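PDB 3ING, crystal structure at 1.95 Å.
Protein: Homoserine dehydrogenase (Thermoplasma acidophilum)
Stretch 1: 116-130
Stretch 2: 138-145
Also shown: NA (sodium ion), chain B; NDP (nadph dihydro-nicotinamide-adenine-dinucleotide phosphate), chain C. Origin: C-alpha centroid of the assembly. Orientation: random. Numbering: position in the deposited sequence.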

# COMPACT_ATOMS: atom_id res chain seq x y z
N ALA A 116 12.82 -13.46 0.66
CA ALA A 116 13.37 -12.37 1.50
C ALA A 116 14.85 -12.13 1.19
O ALA A 116 15.42 -11.11 1.57
CB ALA A 116 13.24 -12.75 3.04
N ASN A 117 15.47 -13.10 0.53
CA ASN A 117 16.88 -13.05 0.20
C ASN A 117 17.07 -12.15 -1.03
O ASN A 117 16.39 -12.32 -2.03
CB ASN A 117 17.38 -14.50 0.01
CG ASN A 117 18.82 -14.59 -0.54
OD1 ASN A 117 19.22 -13.78 -1.33
ND2 ASN A 117 19.55 -15.62 -0.14
N LYS A 118 17.99 -11.18 -0.93
CA LYS A 118 18.21 -10.15 -1.95
C LYS A 118 19.27 -10.50 -2.97
O LYS A 118 19.36 -9.83 -4.01
CB LYS A 118 18.64 -8.86 -1.26
CG LYS A 118 17.62 -8.47 -0.20
CD LYS A 118 18.17 -7.56 0.87
CE LYS A 118 17.34 -7.73 2.16
NZ LYS A 118 17.90 -6.95 3.30
N SER A 119 20.09 -11.51 -2.69
CA SER A 119 21.30 -11.73 -3.52
C SER A 119 21.02 -12.32 -4.90
O SER A 119 21.66 -11.97 -5.89
CB SER A 119 22.25 -12.64 -2.78
OG SER A 119 23.47 -12.78 -3.49
N GLY A 120 20.08 -13.26 -4.97
CA GLY A 120 19.71 -13.84 -6.27
C GLY A 120 19.22 -12.76 -7.21
O GLY A 120 19.74 -12.61 -8.27
N LEU A 121 18.24 -11.97 -6.77
CA LEU A 121 17.68 -10.93 -7.61
C LEU A 121 18.65 -9.81 -7.89
O LEU A 121 18.60 -9.20 -8.94
CB LEU A 121 16.41 -10.36 -6.95
CG LEU A 121 15.23 -11.34 -6.83
CD1 LEU A 121 14.10 -10.75 -6.00
CD2 LEU A 121 14.75 -11.79 -8.24
N ALA A 122 19.55 -9.52 -6.96
CA ALA A 122 20.52 -8.43 -7.16
C ALA A 122 21.65 -8.77 -8.16
O ALA A 122 22.21 -7.88 -8.79
CB ALA A 122 21.10 -7.96 -5.80
N ASN A 123 21.93 -10.06 -8.31
CA ASN A 123 23.00 -10.56 -9.13
C ASN A 123 22.56 -11.25 -10.41
O ASN A 123 23.27 -11.21 -11.42
CB ASN A 123 23.84 -11.55 -8.30
CG ASN A 123 24.65 -10.86 -7.21
OD1 ASN A 123 25.57 -10.13 -7.51
ND2 ASN A 123 24.33 -11.13 -5.95
N LYS A 124 21.41 -11.91 -10.37
CA LYS A 124 20.97 -12.82 -11.41
C LYS A 124 19.51 -12.57 -11.85
O LYS A 124 18.78 -13.50 -12.20
CB LYS A 124 21.13 -14.27 -10.92
CG LYS A 124 22.55 -14.69 -10.50
CD LYS A 124 23.19 -15.75 -11.35
CE LYS A 124 22.90 -15.60 -12.82
NZ LYS A 124 24.00 -16.03 -13.69
N TRP A 125 19.12 -11.31 -11.90
CA TRP A 125 17.75 -10.92 -12.25
C TRP A 125 17.36 -11.52 -13.59
O TRP A 125 16.31 -12.12 -13.73
CB TRP A 125 17.66 -9.40 -12.36
CG TRP A 125 16.31 -8.90 -12.67
CD1 TRP A 125 15.71 -8.81 -13.91
CD2 TRP A 125 15.34 -8.42 -11.73
NE1 TRP A 125 14.45 -8.30 -13.77
CE2 TRP A 125 14.20 -8.05 -12.45
CE3 TRP A 125 15.34 -8.28 -10.33
CZ2 TRP A 125 13.06 -7.56 -11.83
CZ3 TRP A 125 14.20 -7.78 -9.71
CH2 TRP A 125 13.07 -7.43 -10.47
N HIS A 126 18.24 -11.37 -14.56
CA HIS A 126 17.95 -11.84 -15.92
C HIS A 126 17.67 -13.34 -15.97
O HIS A 126 16.65 -13.77 -16.51
CB HIS A 126 19.08 -11.48 -16.89
CG HIS A 126 18.92 -12.13 -18.24
ND1 HIS A 126 18.16 -11.56 -19.25
CD2 HIS A 126 19.36 -13.31 -18.72
CE1 HIS A 126 18.16 -12.37 -20.30
NE2 HIS A 126 18.85 -13.46 -19.99
N ASP A 127 18.58 -14.14 -15.41
CA ASP A 127 18.43 -15.57 -15.46
C ASP A 127 17.27 -16.03 -14.62
O ASP A 127 16.54 -16.93 -15.01
CB ASP A 127 19.71 -16.26 -14.99
CG ASP A 127 20.86 -16.05 -15.96
OD1 ASP A 127 20.58 -16.13 -17.17
OD2 ASP A 127 22.00 -15.78 -15.51
N ILE A 128 17.08 -15.41 -13.47
CA ILE A 128 15.92 -15.76 -12.66
C ILE A 128 14.62 -15.45 -13.39
O ILE A 128 13.70 -16.27 -13.38
CB ILE A 128 15.93 -15.04 -11.30
CG1 ILE A 128 17.07 -15.59 -10.44
CG2 ILE A 128 14.53 -15.17 -10.62
CD1 ILE A 128 17.36 -14.76 -9.19
N MSE A 129 14.50 -14.28 -14.03
CA MSE A 129 13.20 -13.96 -14.71
C MSE A 129 12.97 -14.79 -15.94
O MSE A 129 11.83 -15.13 -16.28
CB MSE A 129 13.11 -12.49 -15.03
CG MSE A 129 13.22 -11.65 -13.77
SE MSE A 129 11.84 -12.11 -12.40
CE MSE A 129 12.39 -10.90 -11.04
N ASP A 130 14.06 -15.14 -16.61
CA ASP A 130 13.99 -16.02 -17.76
C ASP A 130 13.45 -17.39 -17.37
O ASP A 130 12.61 -17.96 -18.05
CB ASP A 130 15.37 -16.18 -18.35
CG ASP A 130 15.37 -17.00 -19.61
OD1 ASP A 130 14.37 -16.95 -20.35
OD2 ASP A 130 16.39 -17.68 -19.84
N TYR A 138 5.91 -17.45 -11.11
CA TYR A 138 6.09 -16.12 -10.54
C TYR A 138 7.03 -16.12 -9.38
O TYR A 138 7.20 -17.15 -8.73
CB TYR A 138 4.74 -15.58 -10.02
CG TYR A 138 3.69 -15.46 -11.09
CD1 TYR A 138 3.67 -14.36 -11.94
CD2 TYR A 138 2.76 -16.45 -11.29
CE1 TYR A 138 2.71 -14.25 -12.95
CE2 TYR A 138 1.80 -16.34 -12.30
CZ TYR A 138 1.79 -15.24 -13.11
OH TYR A 138 0.85 -15.12 -14.12
N ILE A 139 7.62 -14.94 -9.12
CA ILE A 139 8.39 -14.71 -7.94
C ILE A 139 7.98 -13.40 -7.32
O ILE A 139 7.81 -12.38 -8.02
CB ILE A 139 9.94 -14.72 -8.25
CG1 ILE A 139 10.72 -14.50 -6.95
CG2 ILE A 139 10.32 -13.71 -9.39
CD1 ILE A 139 12.21 -14.96 -7.01
N ARG A 140 7.78 -13.42 -6.00
CA ARG A 140 7.53 -12.19 -5.24
C ARG A 140 8.63 -12.01 -4.20
O ARG A 140 9.29 -12.98 -3.76
CB ARG A 140 6.12 -12.16 -4.63
CG ARG A 140 4.98 -12.16 -5.64
CD ARG A 140 3.60 -11.86 -4.94
NE ARG A 140 3.59 -10.48 -4.46
CZ ARG A 140 3.26 -9.41 -5.21
NH1 ARG A 140 2.89 -9.56 -6.45
NH2 ARG A 140 3.31 -8.18 -4.70
N TYR A 141 8.86 -10.74 -3.86
CA TYR A 141 10.04 -10.31 -3.11
C TYR A 141 9.83 -9.09 -2.22
O TYR A 141 10.73 -8.27 -2.01
CB TYR A 141 11.19 -10.15 -4.11
CG TYR A 141 10.84 -9.41 -5.41
CD1 TYR A 141 10.89 -8.02 -5.46
CD2 TYR A 141 10.49 -10.09 -6.56
CE1 TYR A 141 10.58 -7.33 -6.64
CE2 TYR A 141 10.20 -9.40 -7.75
CZ TYR A 141 10.23 -8.02 -7.77
OH TYR A 141 9.93 -7.32 -8.93
N GLU A 142 8.64 -9.01 -1.64
CA GLU A 142 8.34 -7.91 -0.74
C GLU A 142 9.41 -7.66 0.32
O GLU A 142 9.83 -6.54 0.54
CB GLU A 142 7.03 -8.16 -0.01
CG GLU A 142 6.56 -6.92 0.78
CD GLU A 142 6.27 -5.77 -0.16
OE1 GLU A 142 5.40 -5.94 -1.03
OE2 GLU A 142 6.93 -4.72 -0.05
N ALA A 143 9.81 -8.71 1.01
CA ALA A 143 10.77 -8.61 2.10
C ALA A 143 12.19 -8.22 1.70
O ALA A 143 12.98 -7.88 2.56
CB ALA A 143 10.80 -9.95 2.89
N THR A 144 12.52 -8.26 0.40
CA THR A 144 13.87 -7.95 -0.05
C THR A 144 14.21 -6.46 -0.01
O THR A 144 15.37 -6.15 -0.00
CB THR A 144 14.12 -8.44 -1.49
OG1 THR A 144 13.28 -7.68 -2.40
CG2 THR A 144 13.88 -9.96 -1.59
N VAL A 145 13.23 -5.55 0.05
CA VAL A 145 13.54 -4.11 0.21
C VAL A 145 12.68 -3.53 1.33
O VAL A 145 11.44 -3.59 1.26
CB VAL A 145 13.29 -3.30 -1.06
CG1 VAL A 145 13.69 -1.75 -0.84
CG2 VAL A 145 14.03 -3.90 -2.25
NA NA B . 9.07 -4.32 1.78
PA NDP C . 19.66 -15.86 9.70
O1A NDP C . 19.14 -15.53 11.04
O2A NDP C . 21.13 -15.99 9.57
O5B NDP C . 19.02 -17.23 9.16
C5B NDP C . 19.38 -17.90 7.97
C4B NDP C . 18.75 -19.28 7.92
O4B NDP C . 19.17 -20.00 6.80
C3B NDP C . 19.19 -20.15 9.11
O3B NDP C . 18.21 -21.14 9.39
C2B NDP C . 20.43 -20.80 8.60
O2B NDP C . 20.77 -21.99 9.24
C1B NDP C . 19.99 -21.10 7.19
N9A NDP C . 21.07 -21.25 6.22
C8A NDP C . 22.31 -20.67 6.16
N7A NDP C . 22.91 -21.10 5.01
C5A NDP C . 22.06 -21.92 4.37
C6A NDP C . 22.21 -22.62 3.19
N6A NDP C . 23.19 -22.30 2.34
N1A NDP C . 21.16 -23.37 2.81
C2A NDP C . 20.00 -23.50 3.56
N3A NDP C . 19.83 -22.80 4.74
C4A NDP C . 20.89 -22.02 5.10
O3 NDP C . 19.14 -14.77 8.63
PN NDP C . 17.83 -13.85 8.77
O1N NDP C . 18.14 -12.69 9.66
O2N NDP C . 16.69 -14.77 9.10
O5D NDP C . 17.65 -13.26 7.27
C5D NDP C . 17.24 -14.21 6.29
C4D NDP C . 17.13 -13.52 4.94
O4D NDP C . 16.17 -12.49 5.05
C3D NDP C . 18.40 -12.84 4.50
O3D NDP C . 18.71 -13.07 3.12
C2D NDP C . 18.16 -11.37 4.80
O2D NDP C . 18.90 -10.51 3.96
C1D NDP C . 16.68 -11.26 4.56
N1N NDP C . 16.06 -10.12 5.22
C2N NDP C . 16.18 -9.98 6.58
C3N NDP C . 15.78 -8.84 7.25
C7N NDP C . 15.81 -8.82 8.73
O7N NDP C . 14.80 -8.11 9.34
N7N NDP C . 16.67 -9.54 9.43
C4N NDP C . 14.87 -7.82 6.56
C5N NDP C . 14.77 -8.09 5.09
C6N NDP C . 15.34 -9.21 4.49
P2B NDP C . 20.93 -22.13 10.83
O1X NDP C . 21.51 -23.52 10.91
O2X NDP C . 19.61 -21.84 11.60
O3X NDP C . 21.94 -21.08 11.17

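No hydrogen bond joins the two stretches; they meet through packing alone, and several of the polar side chains nearby, among them those of Asn117, Lys118 and Thr144, find partners within their own stretch or elsewhere in the structure. Side-chain conformation therefore carries most of the explanation.

At the loop end the chains come close, with the CA atoms of Ala116 and Ala143 4.6 Å apart. Such an approach suits alanine: Ala116 CB and Ala143 CB already touch at 3.7 Å. Beside them lies Thr144, whose chi1 near +60° (p) serves two surroundings at once. Thr144 OG1 turns back to donate to Tyr141 O at 2.6 Å, closing the short 3-10 turn together with the backbone bond from Thr144 N to the same oxygen at 3.0 Å. Thr144 CG2 faces the other stretch, 3.7 Å from Ala116 C and 3.5 Å from Asn117 O. A beta-branched residue with one polar and one apolar arm fits this place well.

Asn117 points its CB away from the partner. In the t rotamer its OD1 accepts from Ser119 N at 2.8 Å, capping the Ser119 amide in the turn that leads into the helix, a task for which the short amide side chain is well suited. Lys118, m at chi1 and t thereafter, is extended, so its aliphatic part runs past Thr144, with CG 3.2 Å from Thr144 O, while NZ bonds elsewhere. Its CE also lies 3.4 Å from C6N of the NADPH.

Farther along the helix, Leu121 directs its CB toward the second stretch. Its common m,t conformation spreads the methyls over two neighbours: CD1 is 3.5 Å from Tyr141 CB, and CD2 is 4.2 Å from Ile139 CD1. Ile139, t at both chi angles, also points toward the helix; its CD1 meets Ile128 CG2 at 4.3 Å, and its CG2 lies 3.7 Å from SE of Met129, modelled as selenomethionine. The backbones are well apart here, with the Met129 and Ile139 CA atoms separated by 8.3 Å, and the side chains of Met129 and Ile139 span the space between them. Met129 leaves its CA sideways, but its m,m,t chain brings its end nearer, placing CE 4.2 Å from Tyr141 CE2.

The CA-to-CB bonds of Tyr141 and Trp125 likewise point sideways, but with chi1 at 45° (p) and -178° (t) respectively the ends of both side chains come nearer the other stretch, so that the rings meet. The edge of Trp125 addresses the face of Tyr141 in an offset arrangement, with planes at 71° and the centroids of the Trp125 six-membered ring and the Tyr141 ring 5.8 Å apart.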